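Local coordinates for HD domain protein (Enterococcus faecalis, PDB 4LRL) that probably hydrolyses deoxyribonucleoside triphosphates, dGTP among them, as an HD-domain phosphohydrolase switched on or off by nucleotides bound at regulatory sites, at residues Arg236-Gly241 and Glu411-Asp416; Arg100-Phe105 and Val197-Ser202; Glu373-Val378 and Glu440-Pro445; Ala365-Tyr370 and Gly474-Lys479. All blocks are in the same frame, centred on the assembly; numbering follows the deposited sequence.

How the contacts relate
The four contacts form two pairs on opposite sides of the folded subunit. Contacts 1 and 2 have centres 13 Å apart and touch where F105 CZ packs on P237 N, joining the helical HD domain to the sheet of strands 235-238 and 411-413. Contacts 3 and 4, with centres 10 Å apart, share helix 361-377 and meet where F442 CE1 packs on I368 CG2. The pairs are separated by centre distances of about 47 to 52 Å. Contact 2 closes before the others open, contact 3 is nested inside the loop of contact 4, and contact 1 alternates with both. The chain therefore runs from one side to the other and back: residues 411-416 return to contact 1 before residues 440-445 complete contact 3.

Contact 1 of 4, residues Arg236-Gly241 and Glu411-Asp416; sequences RPYKGG and ELMQKD
M413 lays its sulfur over one face of the R236 guanidinium, SD lying 3.4 Å from NE, and this thioether-guanidinium packing is the centre of a contact between two strands of a mixed four-stranded sheet. The strands are not paired: 241-245 lies between 235-238 and 411-413, and the short axes stay 9.5 Å apart at 96°, so side chains alone bridge the gap. The extended chain of R236 meets that of M413 at about a right angle, and SD also rests on R236 CD at 3.6 Å. The methionine is straight as far as SD and then turns (chi3 -76°), which carries CE aside to Y238 CB, 3.7 Å away. At the other end of the tyrosine, OH lies 3.9 Å from E411 CG. Here the tyrosine ring and the glutamate carboxylate stand perpendicular, and the glutamate chain is folded at chi2 (-83°).

One shell further out, L419 of the neighbouring strand packs against Y238, E411 and M413 alike, filling in around the same group. Backbone bonds from E411 and M413 to F244 and from R236 to A243 tie strands 235-238 and 411-413 to strand 241-245, which lies between them. Y238 opens the type I turn, Y238 to G241, that links strands 235-238 and 241-245 into a beta hairpin, and its O also receives a hydrogen bond from Q195 NE2. The turn is closed by a reciprocal pair, Y238 N to G241 O and G241 N to Y238 O, each 2.8 Å. It folds back over the tyrosine it contains: G240 N sits 3.1 Å above the plane of the Y238 ring, displaced toward its rim.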
loop_
_atom_site.group_PDB
_atom_site.type_symbol
_atom_site.label_atom_id
_atom_site.label_comp_id
_atom_site.label_asym_id
_atom_site.label_seq_id
_atom_site.Cartn_x
_atom_site.Cartn_y
_atom_site.Cartn_z
ATOM N N ARG C 236 13.073 23.384 -5.113
ATOM C CA ARG C 236 14.067 24.425 -4.875
ATOM C C ARG C 236 13.496 25.816 -5.192
ATOM O O ARG C 236 12.731 25.962 -6.142
ATOM C CB ARG C 236 15.284 24.137 -5.755
ATOM C CG ARG C 236 16.453 25.083 -5.600
ATOM C CD ARG C 236 17.316 25.063 -6.845
ATOM N NE ARG C 236 18.665 25.552 -6.575
ATOM C CZ ARG C 236 19.731 24.772 -6.424
ATOM N NH1 ARG C 236 19.627 23.446 -6.515
ATOM N NH2 ARG C 236 20.911 25.321 -6.178
ATOM N N PRO C 237 13.864 26.838 -4.397
ATOM C CA PRO C 237 13.544 28.192 -4.820
ATOM C C PRO C 237 14.588 28.714 -5.803
ATOM O O PRO C 237 15.708 28.217 -5.836
ATOM C CB PRO C 237 13.635 28.989 -3.517
ATOM C CG PRO C 237 14.719 28.290 -2.749
ATOM C CD PRO C 237 14.563 26.821 -3.093
ATOM N N TYR C 238 14.197 29.693 -6.610
ATOM C CA TYR C 238 15.132 30.529 -7.365
ATOM C C TYR C 238 14.487 31.902 -7.550
ATOM O O TYR C 238 13.332 32.114 -7.151
ATOM C CB TYR C 238 15.515 29.888 -8.707
ATOM C CG TYR C 238 14.455 29.969 -9.783
ATOM C CD1 TYR C 238 14.601 30.839 -10.860
ATOM C CD2 TYR C 238 13.309 29.175 -9.723
ATOM C CE1 TYR C 238 13.623 30.930 -11.850
ATOM C CE2 TYR C 238 12.328 29.242 -10.709
ATOM C CZ TYR C 238 12.490 30.125 -11.770
ATOM O OH TYR C 238 11.527 30.204 -12.750
ATOM N N LYS C 239 15.223 32.819 -8.172
ATOM C CA LYS C 239 14.778 34.202 -8.328
ATOM C C LYS C 239 13.367 34.320 -8.903
ATOM O O LYS C 239 12.571 35.128 -8.427
ATOM C CB LYS C 239 15.779 34.985 -9.182
ATOM C CG LYS C 239 15.615 36.488 -9.125
ATOM C CD LYS C 239 16.708 37.149 -9.951
ATOM C CE LYS C 239 16.672 38.653 -9.829
ATOM N NZ LYS C 239 17.842 39.235 -10.512
ATOM N N GLY C 240 13.058 33.500 -9.907
ATOM C CA GLY C 240 11.749 33.519 -10.555
ATOM C C GLY C 240 10.730 32.564 -9.956
ATOM O O GLY C 240 9.690 32.309 -10.559
ATOM N N GLY C 241 11.006 32.022 -8.777
ATOM C CA GLY C 241 9.997 31.201 -8.111
ATOM C C GLY C 241 10.470 29.868 -7.569
ATOM O O GLY C 241 11.353 29.806 -6.709
ATOM N N GLU C 411 9.670 24.184 -14.147
ATOM C CA GLU C 411 11.077 24.459 -14.440
ATOM C C GLU C 411 12.012 23.471 -13.754
ATOM O O GLU C 411 11.921 23.243 -12.544
ATOM C CB GLU C 411 11.456 25.891 -14.056
ATOM C CG GLU C 411 10.540 26.970 -14.627
ATOM C CD GLU C 411 10.884 27.386 -16.054
ATOM O OE1 GLU C 411 11.467 26.590 -16.820
ATOM O OE2 GLU C 411 10.550 28.525 -16.415
ATOM N N LEU C 412 12.901 22.879 -14.545
ATOM C CA LEU C 412 13.923 21.973 -14.028
ATOM C C LEU C 412 15.244 22.711 -14.016
ATOM O O LEU C 412 15.599 23.375 -15.001
ATOM C CB LEU C 412 14.024 20.716 -14.888
ATOM C CG LEU C 412 12.793 19.803 -14.935
ATOM C CD1 LEU C 412 12.701 19.099 -16.270
ATOM C CD2 LEU C 412 12.813 18.788 -13.809
ATOM N N MET C 413 15.960 22.622 -12.901
ATOM C CA MET C 413 17.249 23.301 -12.797
ATOM C C MET C 413 18.460 22.398 -13.023
ATOM O O MET C 413 18.635 21.376 -12.354
ATOM C CB MET C 413 17.393 24.051 -11.478
ATOM C CG MET C 413 18.569 25.006 -11.509
ATOM S SD MET C 413 18.788 25.938 -9.998
ATOM C CE MET C 413 17.468 27.135 -10.173
ATOM N N GLN C 414 19.292 22.810 -13.978
ATOM C CA GLN C 414 20.488 22.072 -14.350
ATOM C C GLN C 414 21.592 22.356 -13.336
ATOM O O GLN C 414 21.516 23.326 -12.583
ATOM C CB GLN C 414 20.956 22.497 -15.745
ATOM C CG GLN C 414 19.872 22.565 -16.826
ATOM C CD GLN C 414 19.822 21.326 -17.696
ATOM O OE1 GLN C 414 20.044 20.207 -17.231
ATOM N NE2 GLN C 414 19.522 21.520 -18.973
ATOM N N LYS C 415 22.616 21.508 -13.327
ATOM C CA LYS C 415 23.808 21.716 -12.501
ATOM C C LYS C 415 24.440 23.097 -12.715
ATOM O O LYS C 415 25.072 23.638 -11.809
ATOM C CB LYS C 415 24.840 20.617 -12.771
ATOM C CG LYS C 415 25.812 20.383 -11.619
ATOM C CD LYS C 415 27.274 20.409 -12.086
ATOM C CE LYS C 415 28.230 19.863 -11.025
ATOM N NZ LYS C 415 28.320 20.726 -9.813
ATOM N N ASP C 416 24.256 23.665 -13.906
ATOM C CA ASP C 416 24.814 24.992 -14.237
ATOM C C ASP C 416 23.956 26.164 -13.723
ATOM O O ASP C 416 24.357 27.331 -13.799
ATOM C CB ASP C 416 25.103 25.107 -15.748
ATOM C CG ASP C 416 23.841 25.303 -16.600
ATOM O OD1 ASP C 416 22.757 24.800 -16.243
ATOM O OD2 ASP C 416 23.938 25.961 -17.654
#

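Contact 2 of 4, residues Arg100-Phe105 and Val197-Ser202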
loop_
_atom_site.group_PDB
_atom_site.type_symbol
_atom_site.label_atom_id
_atom_site.label_comp_id
_atom_site.label_asym_id
_atom_site.label_seq_id
_atom_site.Cartn_x
_atom_site.Cartn_y
_atom_site.Cartn_z
ATOM N N ARG C 100 6.077 21.841 4.888
ATOM C CA ARG C 100 7.222 20.964 4.632
ATOM C C ARG C 100 8.189 21.601 3.643
ATOM O O ARG C 100 9.405 21.509 3.829
ATOM C CB ARG C 100 6.766 19.577 4.179
ATOM C CG ARG C 100 6.096 18.807 5.307
ATOM C CD ARG C 100 5.499 17.494 4.874
ATOM N NE ARG C 100 4.635 16.968 5.936
ATOM C CZ ARG C 100 4.083 15.752 5.961
ATOM N NH1 ARG C 100 3.316 15.405 6.986
ATOM N NH2 ARG C 100 4.297 14.884 4.976
ATOM N N ILE C 101 7.642 22.270 2.626
ATOM C CA ILE C 101 8.454 22.949 1.604
ATOM C C ILE C 101 9.248 24.122 2.184
ATOM O O ILE C 101 10.439 24.251 1.917
ATOM C CB ILE C 101 7.597 23.424 0.384
ATOM C CG1 ILE C 101 6.911 22.219 -0.260
ATOM C CG2 ILE C 101 8.465 24.163 -0.643
ATOM C CD1 ILE C 101 5.946 22.549 -1.383
ATOM N N CYS C 102 8.574 24.961 2.978
ATOM C CA CYS C 102 9.197 26.095 3.647
ATOM C C CYS C 102 10.322 25.644 4.570
ATOM O O CYS C 102 11.369 26.284 4.647
ATOM C CB CYS C 102 8.159 26.872 4.448
ATOM S SG CYS C 102 6.989 27.804 3.452
ATOM N N GLU C 103 10.085 24.533 5.260
ATOM C CA GLU C 103 11.052 23.934 6.165
ATOM C C GLU C 103 12.316 23.521 5.401
ATOM O O GLU C 103 13.427 23.867 5.799
ATOM C CB GLU C 103 10.411 22.732 6.870
ATOM C CG GLU C 103 11.209 22.177 8.024
ATOM C CD GLU C 103 11.082 22.989 9.309
ATOM O OE1 GLU C 103 10.041 23.643 9.523
ATOM O OE2 GLU C 103 12.028 22.955 10.121
ATOM N N ILE C 104 12.123 22.804 4.296
ATOM C CA ILE C 104 13.211 22.386 3.409
ATOM C C ILE C 104 13.925 23.600 2.798
ATOM O O ILE C 104 15.154 23.649 2.751
ATOM C CB ILE C 104 12.671 21.434 2.302
ATOM C CG1 ILE C 104 12.302 20.074 2.908
ATOM C CG2 ILE C 104 13.677 21.243 1.179
ATOM C CD1 ILE C 104 11.290 19.269 2.081
ATOM N N PHE C 105 13.140 24.576 2.352
ATOM C CA PHE C 105 13.669 25.799 1.749
ATOM C C PHE C 105 14.548 26.538 2.739
ATOM O O PHE C 105 15.620 27.036 2.376
ATOM C CB PHE C 105 12.525 26.711 1.301
ATOM C CG PHE C 105 12.005 26.426 -0.090
ATOM C CD1 PHE C 105 11.238 27.380 -0.759
ATOM C CD2 PHE C 105 12.290 25.220 -0.740
ATOM C CE1 PHE C 105 10.745 27.144 -2.043
ATOM C CE2 PHE C 105 11.804 24.967 -2.026
ATOM C CZ PHE C 105 11.029 25.938 -2.683
ATOM N N VAL C 197 4.064 32.900 -4.218
ATOM C CA VAL C 197 2.928 32.697 -5.116
ATOM C C VAL C 197 2.934 31.307 -5.741
ATOM O O VAL C 197 1.901 30.615 -5.733
ATOM C CB VAL C 197 2.890 33.773 -6.246
ATOM C CG1 VAL C 197 1.822 33.434 -7.282
ATOM C CG2 VAL C 197 2.641 35.157 -5.666
ATOM N N GLN C 198 4.091 30.898 -6.274
ATOM C CA GLN C 198 4.204 29.611 -6.981
ATOM C C GLN C 198 4.046 28.383 -6.081
ATOM O O GLN C 198 3.690 27.311 -6.561
ATOM C CB GLN C 198 5.502 29.521 -7.795
ATOM C CG GLN C 198 5.462 30.287 -9.120
ATOM C CD GLN C 198 6.768 30.209 -9.903
ATOM O OE1 GLN C 198 7.460 29.174 -9.918
ATOM N NE2 GLN C 198 7.111 31.297 -10.558
ATOM N N MET C 199 4.290 28.545 -4.782
ATOM C CA MET C 199 4.160 27.434 -3.840
ATOM C C MET C 199 2.696 27.045 -3.696
ATOM O O MET C 199 2.352 25.883 -3.447
ATOM C CB MET C 199 4.753 27.792 -2.473
ATOM C CG MET C 199 5.195 26.558 -1.663
ATOM S SD MET C 199 5.991 26.910 -0.087
ATOM C CE MET C 199 7.406 27.913 -0.586
ATOM N N ILE C 200 1.839 28.036 -3.894
ATOM C CA ILE C 200 0.416 27.887 -3.673
ATOM C C ILE C 200 -0.335 27.734 -4.989
ATOM O O ILE C 200 -1.338 27.017 -5.064
ATOM C CB ILE C 200 -0.095 29.056 -2.826
ATOM C CG1 ILE C 200 0.445 28.871 -1.400
ATOM C CG2 ILE C 200 -1.636 29.131 -2.843
ATOM C CD1 ILE C 200 0.663 30.145 -0.646
ATOM N N SER C 201 0.169 28.380 -6.031
ATOM C CA SER C 201 -0.464 28.275 -7.331
ATOM C C SER C 201 0.568 28.292 -8.443
ATOM O O SER C 201 1.306 29.265 -8.606
ATOM C CB SER C 201 -1.487 29.393 -7.527
ATOM O OG SER C 201 -2.036 29.318 -8.827
ATOM N N SER C 202 0.621 27.193 -9.183
ATOM C CA SER C 202 1.521 27.030 -10.317
ATOM C C SER C 202 1.033 25.810 -11.092
ATOM O O SER C 202 -0.139 25.445 -10.985
ATOM C CB SER C 202 2.977 26.862 -9.852
ATOM O OG SER C 202 3.160 25.648 -9.142
#
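M199 reaches I101, C102 and F105 because its CG is anti to the backbone N (chi1 -155°), its chain continues straight to SD, and only the last torsion bends (chi3 -59°) to bring CE round to the phenylalanine. The contact joins two helices of the all-helical HD domain, 87-108 and 194-200, through this single inserted side chain. SD takes the middle of the site, 3.7 Å from I101 CG2 and 3.8 Å from C102 SG, so two sulfurs lie side by side in an apolar setting. Beyond it, CE comes to F105 CE1 at 3.7 Å, approaching the ring obliquely. I101 uses its CG2 branch twice: one helical turn on from it, the F105 ring swings under that methyl, which sits 3.6 Å above the ring plane over its centre.

W119, from the loop leading into helix 124-133, and T127 of that helix also pack on M199. Soon after, the chain reaches D207, which with H90, H134 and D135 binds the nickel; the M199 side chain is about 9 Å from that of D207 and about 13 Å from the bound metal. S202, at the start of this approach, gives its N to D205 OD1. Behind M199, the turn is gathered on one acceptor, V197 O, which takes S201 N at 2.8 Å and I200 N at 3.2 Å.

Contact 3 of 4, residues Glu373-Val378 and Glu440-Pro445; sequences ELIEKV and ERFYFP
I375 of helix 361-377 meets F442, F444 and P445, setting the helix against one side of strand 441-444, the central member of a three-stranded antiparallel sheet. Along the strand, R441 comes first and turns to other partners, its NH1 bonding S355 OG on the adjacent strand 354-357. F442 is the first residue to touch the helix. Its CG is anti to the backbone N (chi1 174°), which extends the ring toward I375 from the opposite direction, until CZ lies 4.0 Å from I375 CD1; the methyl approaches the ring obliquely.

Y443 has its CB directed away from the helix, as expected for the next position in a strand, and its OH bonds P270 O at the start of helix 270-291. The strand is thus sandwiched, with helix 361-377 on one side and helix 270-291 on the other. F444 returns to the first side, but contributes its CB: I375 CD1 stands 3.8 Å from it. With chi1 at 50°, the ring is turned off from I375, the two side chains meeting roughly at right angles, and it packs edge-to-face with F467. Helix 461-468, which carries F467, also packs on I375. F444 further touches K354, a residue that binds dGTP, and its side chain is about 10 Å from the bound nucleotide, so the apolar contact lies near a dGTP pocket, probably one of the regulatory sites. P445 completes the contact through the other branch of the isoleucine, with its CD 4.3 Å from I375 CG2.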
loop_
_atom_site.group_PDB
_atom_site.type_symbol
_atom_site.label_atom_id
_atom_site.label_comp_id
_atom_site.label_asym_id
_atom_site.label_seq_id
_atom_site.Cartn_x
_atom_site.Cartn_y
_atom_site.Cartn_z
ATOM N N GLU C 373 -36.198 16.222 -29.438
ATOM C CA GLU C 373 -37.605 16.076 -29.790
ATOM C C GLU C 373 -38.153 14.737 -29.294
ATOM O O GLU C 373 -39.183 14.696 -28.634
ATOM C CB GLU C 373 -37.837 16.206 -31.294
ATOM C CG GLU C 373 -39.316 16.097 -31.652
ATOM C CD GLU C 373 -39.605 16.052 -33.143
ATOM O OE1 GLU C 373 -38.667 15.977 -33.964
ATOM O OE2 GLU C 373 -40.804 16.098 -33.494
ATOM N N LEU C 374 -37.448 13.649 -29.595
ATOM C CA LEU C 374 -37.896 12.319 -29.203
ATOM C C LEU C 374 -38.049 12.190 -27.695
ATOM O O LEU C 374 -39.025 11.615 -27.214
ATOM C CB LEU C 374 -36.935 11.243 -29.717
ATOM C CG LEU C 374 -36.731 11.127 -31.231
ATOM C CD1 LEU C 374 -35.692 10.049 -31.515
ATOM C CD2 LEU C 374 -38.065 10.845 -31.968
ATOM N N ILE C 375 -37.076 12.726 -26.964
ATOM C CA ILE C 375 -37.045 12.672 -25.505
ATOM C C ILE C 375 -38.251 13.428 -24.950
ATOM O O ILE C 375 -38.897 12.966 -24.008
ATOM C CB ILE C 375 -35.685 13.234 -24.976
ATOM C CG1 ILE C 375 -34.574 12.192 -25.180
ATOM C CG2 ILE C 375 -35.770 13.703 -23.522
ATOM C CD1 ILE C 375 -33.157 12.778 -25.249
ATOM N N GLU C 376 -38.555 14.569 -25.569
ATOM C CA GLU C 376 -39.730 15.376 -25.270
ATOM C C GLU C 376 -41.040 14.638 -25.543
ATOM O O GLU C 376 -42.008 14.788 -24.792
ATOM C CB GLU C 376 -39.701 16.651 -26.121
ATOM C CG GLU C 376 -40.873 17.601 -25.914
ATOM C CD GLU C 376 -40.624 18.949 -26.561
ATOM O OE1 GLU C 376 -40.118 19.841 -25.852
ATOM O OE2 GLU C 376 -40.898 19.113 -27.775
ATOM N N LYS C 377 -41.062 13.879 -26.640
ATOM C CA LYS C 377 -42.240 13.150 -27.092
ATOM C C LYS C 377 -42.695 12.144 -26.029
ATOM O O LYS C 377 -43.884 11.993 -25.791
ATOM C CB LYS C 377 -41.926 12.447 -28.416
ATOM C CG LYS C 377 -43.118 12.109 -29.286
ATOM C CD LYS C 377 -42.710 11.991 -30.761
ATOM C CE LYS C 377 -43.939 11.774 -31.643
ATOM N NZ LYS C 377 -43.913 12.539 -32.944
ATOM N N VAL C 378 -41.740 11.487 -25.371
ATOM C CA VAL C 378 -42.071 10.524 -24.305
ATOM C C VAL C 378 -42.326 11.180 -22.939
ATOM O O VAL C 378 -42.638 10.486 -21.975
ATOM C CB VAL C 378 -41.051 9.344 -24.194
ATOM C CG1 VAL C 378 -40.863 8.669 -25.549
ATOM C CG2 VAL C 378 -39.703 9.798 -23.610
ATOM N N GLU C 440 -16.853 15.617 -25.531
ATOM C CA GLU C 440 -18.151 16.262 -25.667
ATOM C C GLU C 440 -19.185 15.186 -25.380
ATOM O O GLU C 440 -19.178 14.125 -26.010
ATOM C CB GLU C 440 -18.383 16.818 -27.086
ATOM C CG GLU C 440 -17.463 17.947 -27.548
ATOM C CD GLU C 440 -17.718 19.269 -26.843
ATOM O OE1 GLU C 440 -18.891 19.574 -26.524
ATOM O OE2 GLU C 440 -16.734 20.011 -26.619
ATOM N N ARG C 441 -20.069 15.458 -24.431
ATOM C CA ARG C 441 -21.139 14.514 -24.125
ATOM C C ARG C 441 -22.549 15.079 -24.246
ATOM O O ARG C 441 -22.796 16.258 -23.969
ATOM C CB ARG C 441 -20.934 13.893 -22.748
ATOM C CG ARG C 441 -19.962 12.743 -22.779
ATOM C CD ARG C 441 -19.627 12.204 -21.390
ATOM N NE ARG C 441 -18.552 11.232 -21.524
ATOM C CZ ARG C 441 -18.732 9.957 -21.850
ATOM N NH1 ARG C 441 -19.954 9.476 -22.054
ATOM N NH2 ARG C 441 -17.682 9.164 -21.969
ATOM N N PHE C 442 -23.462 14.209 -24.663
ATOM C CA PHE C 442 -24.883 14.497 -24.675
ATOM C C PHE C 442 -25.571 13.638 -23.612
ATOM O O PHE C 442 -25.434 12.410 -23.593
ATOM C CB PHE C 442 -25.455 14.233 -26.071
ATOM C CG PHE C 442 -26.942 14.357 -26.149
ATOM C CD1 PHE C 442 -27.570 15.575 -25.879
ATOM C CD2 PHE C 442 -27.719 13.259 -26.500
ATOM C CE1 PHE C 442 -28.958 15.699 -25.950
ATOM C CE2 PHE C 442 -29.117 13.368 -26.590
ATOM C CZ PHE C 442 -29.739 14.592 -26.312
ATOM N N TYR C 443 -26.299 14.288 -22.715
ATOM C CA TYR C 443 -26.857 13.600 -21.572
ATOM C C TYR C 443 -28.343 13.411 -21.772
ATOM O O TYR C 443 -29.006 14.281 -22.311
ATOM C CB TYR C 443 -26.559 14.373 -20.281
ATOM C CG TYR C 443 -25.169 14.123 -19.746
ATOM C CD1 TYR C 443 -24.089 14.922 -20.130
ATOM C CD2 TYR C 443 -24.932 13.073 -18.866
ATOM C CE1 TYR C 443 -22.790 14.676 -19.628
ATOM C CE2 TYR C 443 -23.654 12.814 -18.373
ATOM C CZ TYR C 443 -22.590 13.615 -18.758
ATOM O OH TYR C 443 -21.340 13.331 -18.250
ATOM N N PHE C 444 -28.862 12.269 -21.330
ATOM C CA PHE C 444 -30.278 11.931 -21.536
ATOM C C PHE C 444 -30.735 10.944 -20.475
ATOM O O PHE C 444 -29.894 10.264 -19.863
ATOM C CB PHE C 444 -30.498 11.336 -22.933
ATOM C CG PHE C 444 -29.545 10.226 -23.284
ATOM C CD1 PHE C 444 -29.828 8.902 -22.930
ATOM C CD2 PHE C 444 -28.362 10.499 -23.971
ATOM C CE1 PHE C 444 -28.943 7.863 -23.259
ATOM C CE2 PHE C 444 -27.470 9.473 -24.301
ATOM C CZ PHE C 444 -27.763 8.152 -23.944
ATOM N N PRO C 445 -32.063 10.857 -20.244
ATOM C CA PRO C 445 -32.535 9.887 -19.255
ATOM C C PRO C 445 -32.192 8.475 -19.682
ATOM O O PRO C 445 -32.343 8.128 -20.853
ATOM C CB PRO C 445 -34.053 10.099 -19.238
ATOM C CG PRO C 445 -34.236 11.495 -19.754
ATOM C CD PRO C 445 -33.183 11.636 -20.805
#

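Contact 4 of 4, residues Ala365-Tyr370 and Gly474-Lys479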
loop_
_atom_site.group_PDB
_atom_site.type_symbol
_atom_site.label_atom_id
_atom_site.label_comp_id
_atom_site.label_asym_id
_atom_site.label_seq_id
_atom_site.Cartn_x
_atom_site.Cartn_y
_atom_site.Cartn_z
ATOM N N ALA C 365 -25.195 18.752 -34.268
ATOM C CA ALA C 365 -26.202 19.669 -33.742
ATOM C C ALA C 365 -27.642 19.328 -34.141
ATOM O O ALA C 365 -28.517 19.239 -33.278
ATOM C CB ALA C 365 -25.855 21.108 -34.135
ATOM N N ALA C 366 -27.881 19.151 -35.443
ATOM C CA ALA C 366 -29.222 18.829 -35.935
ATOM C C ALA C 366 -29.734 17.480 -35.393
ATOM O O ALA C 366 -30.941 17.318 -35.153
ATOM C CB ALA C 366 -29.263 18.852 -37.445
ATOM N N THR C 367 -28.815 16.534 -35.193
ATOM C CA THR C 367 -29.179 15.219 -34.685
ATOM C C THR C 367 -29.564 15.298 -33.216
ATOM O O THR C 367 -30.554 14.688 -32.798
ATOM C CB THR C 367 -28.052 14.185 -34.906
ATOM O OG1 THR C 367 -27.954 13.889 -36.298
ATOM C CG2 THR C 367 -28.328 12.881 -34.160
ATOM N N ILE C 368 -28.786 16.046 -32.438
ATOM C CA ILE C 368 -29.080 16.237 -31.021
ATOM C C ILE C 368 -30.464 16.875 -30.861
ATOM O O ILE C 368 -31.243 16.462 -30.011
ATOM C CB ILE C 368 -27.960 17.060 -30.310
ATOM C CG1 ILE C 368 -26.746 16.169 -30.039
ATOM C CG2 ILE C 368 -28.446 17.678 -28.989
ATOM C CD1 ILE C 368 -25.458 16.926 -29.781
ATOM N N ALA C 369 -30.774 17.858 -31.700
ATOM C CA ALA C 369 -32.086 18.501 -31.660
ATOM C C ALA C 369 -33.220 17.487 -31.882
ATOM O O ALA C 369 -34.238 17.530 -31.189
ATOM C CB ALA C 369 -32.156 19.641 -32.658
ATOM N N TYR C 370 -33.005 16.566 -32.826
ATOM C CA TYR C 370 -33.949 15.500 -33.129
ATOM C C TYR C 370 -34.128 14.555 -31.928
ATOM O O TYR C 370 -35.253 14.273 -31.530
ATOM C CB TYR C 370 -33.529 14.751 -34.407
ATOM C CG TYR C 370 -34.412 13.571 -34.755
ATOM C CD1 TYR C 370 -33.938 12.271 -34.640
ATOM C CD2 TYR C 370 -35.732 13.756 -35.168
ATOM C CE1 TYR C 370 -34.750 11.179 -34.940
ATOM C CE2 TYR C 370 -36.549 12.675 -35.471
ATOM C CZ TYR C 370 -36.049 11.391 -35.357
ATOM O OH TYR C 370 -36.851 10.320 -35.652
ATOM N N GLY C 474 -21.240 3.612 -26.924
ATOM C CA GLY C 474 -21.125 4.801 -26.087
ATOM C C GLY C 474 -21.101 6.110 -26.856
ATOM O O GLY C 474 -20.899 7.171 -26.269
ATOM N N ALA C 475 -21.325 6.048 -28.166
ATOM C CA ALA C 475 -21.255 7.241 -29.002
ATOM C C ALA C 475 -22.531 7.525 -29.790
ATOM O O ALA C 475 -23.313 6.626 -30.121
ATOM C CB ALA C 475 -20.055 7.168 -29.940
ATOM N N LEU C 476 -22.732 8.803 -30.077
ATOM C CA LEU C 476 -23.800 9.244 -30.952
ATOM C C LEU C 476 -23.407 8.875 -32.372
ATOM O O LEU C 476 -22.323 9.250 -32.827
ATOM C CB LEU C 476 -23.918 10.752 -30.852
ATOM C CG LEU C 476 -25.220 11.412 -31.253
ATOM C CD1 LEU C 476 -25.902 11.826 -29.971
ATOM C CD2 LEU C 476 -24.907 12.622 -32.103
ATOM N N VAL C 477 -24.258 8.121 -33.067
ATOM C CA VAL C 477 -23.986 7.804 -34.471
ATOM C C VAL C 477 -24.783 8.680 -35.415
ATOM O O VAL C 477 -26.015 8.738 -35.348
ATOM C CB VAL C 477 -24.187 6.300 -34.856
ATOM C CG1 VAL C 477 -22.952 5.475 -34.502
ATOM C CG2 VAL C 477 -25.469 5.710 -34.254
ATOM N N LEU C 478 -24.057 9.374 -36.282
ATOM C CA LEU C 478 -24.660 10.150 -37.342
ATOM C C LEU C 478 -24.932 9.209 -38.502
ATOM O O LEU C 478 -24.060 8.445 -38.917
ATOM C CB LEU C 478 -23.732 11.293 -37.767
ATOM C CG LEU C 478 -23.104 12.115 -36.632
ATOM C CD1 LEU C 478 -22.081 13.087 -37.199
ATOM C CD2 LEU C 478 -24.160 12.848 -35.793
ATOM N N LYS C 479 -26.160 9.252 -39.002
ATOM C CA LYS C 479 -26.580 8.394 -40.091
ATOM C C LYS C 479 -25.950 8.881 -41.390
ATOM O O LYS C 479 -25.800 10.087 -41.602
ATOM C CB LYS C 479 -28.108 8.406 -40.202
ATOM C CG LYS C 479 -28.840 8.068 -38.906
ATOM C CD LYS C 479 -29.288 6.623 -38.835
ATOM C CE LYS C 479 -29.815 6.300 -37.451
ATOM N NZ LYS C 479 -30.871 5.256 -37.488
HETATM O O HOH W 1 -28.009 11.446 -38.132
#
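Helix 361-377 passes the C-terminal chain with T367 CA 7.3 Å from L478 CA and I368 CA 8.8 Å from L476 CA, the helix being kinked just here, where the N atoms of A366 and T367 lack bonds to the preceding turn. T367 divides its two branches between two leucines. CG2, anti to the backbone N, lies 4.0 Å from L476 CD2, the two side chains running alongside each other with opposite sense. OG1 takes the other branch (chi1 -71°) and has L478 CD2 4.0 Å away, with those side chains passing at a slant. The same hydroxyl is hydrogen-bonded to a water 3.1 Å from T367 OG1, which accepts from K479 N at 3.0 Å, linking helix side chain to C-terminal backbone. I368 adds a looser apolar touch, CG1 to L476 CD1 at 4.4 Å.

Burial falls off along the chain, from enclosed L476 to exposed L478, so the contact runs from a buried end at L476 to the surface at L478. L476 packs also on S364 and L371 of the helix, and on F358, which I368 touches too. Y470 joins the polar end, lying against T367 and forming a cation-pi pair with K479. Strand 475-476 closes a small hairpin with 471-472 after helix 461-468, and backbone bonds from G474 and L476 to T357 hold this part of the chain beside strand 354-357, with helix 361-377 packed on L476 and L478.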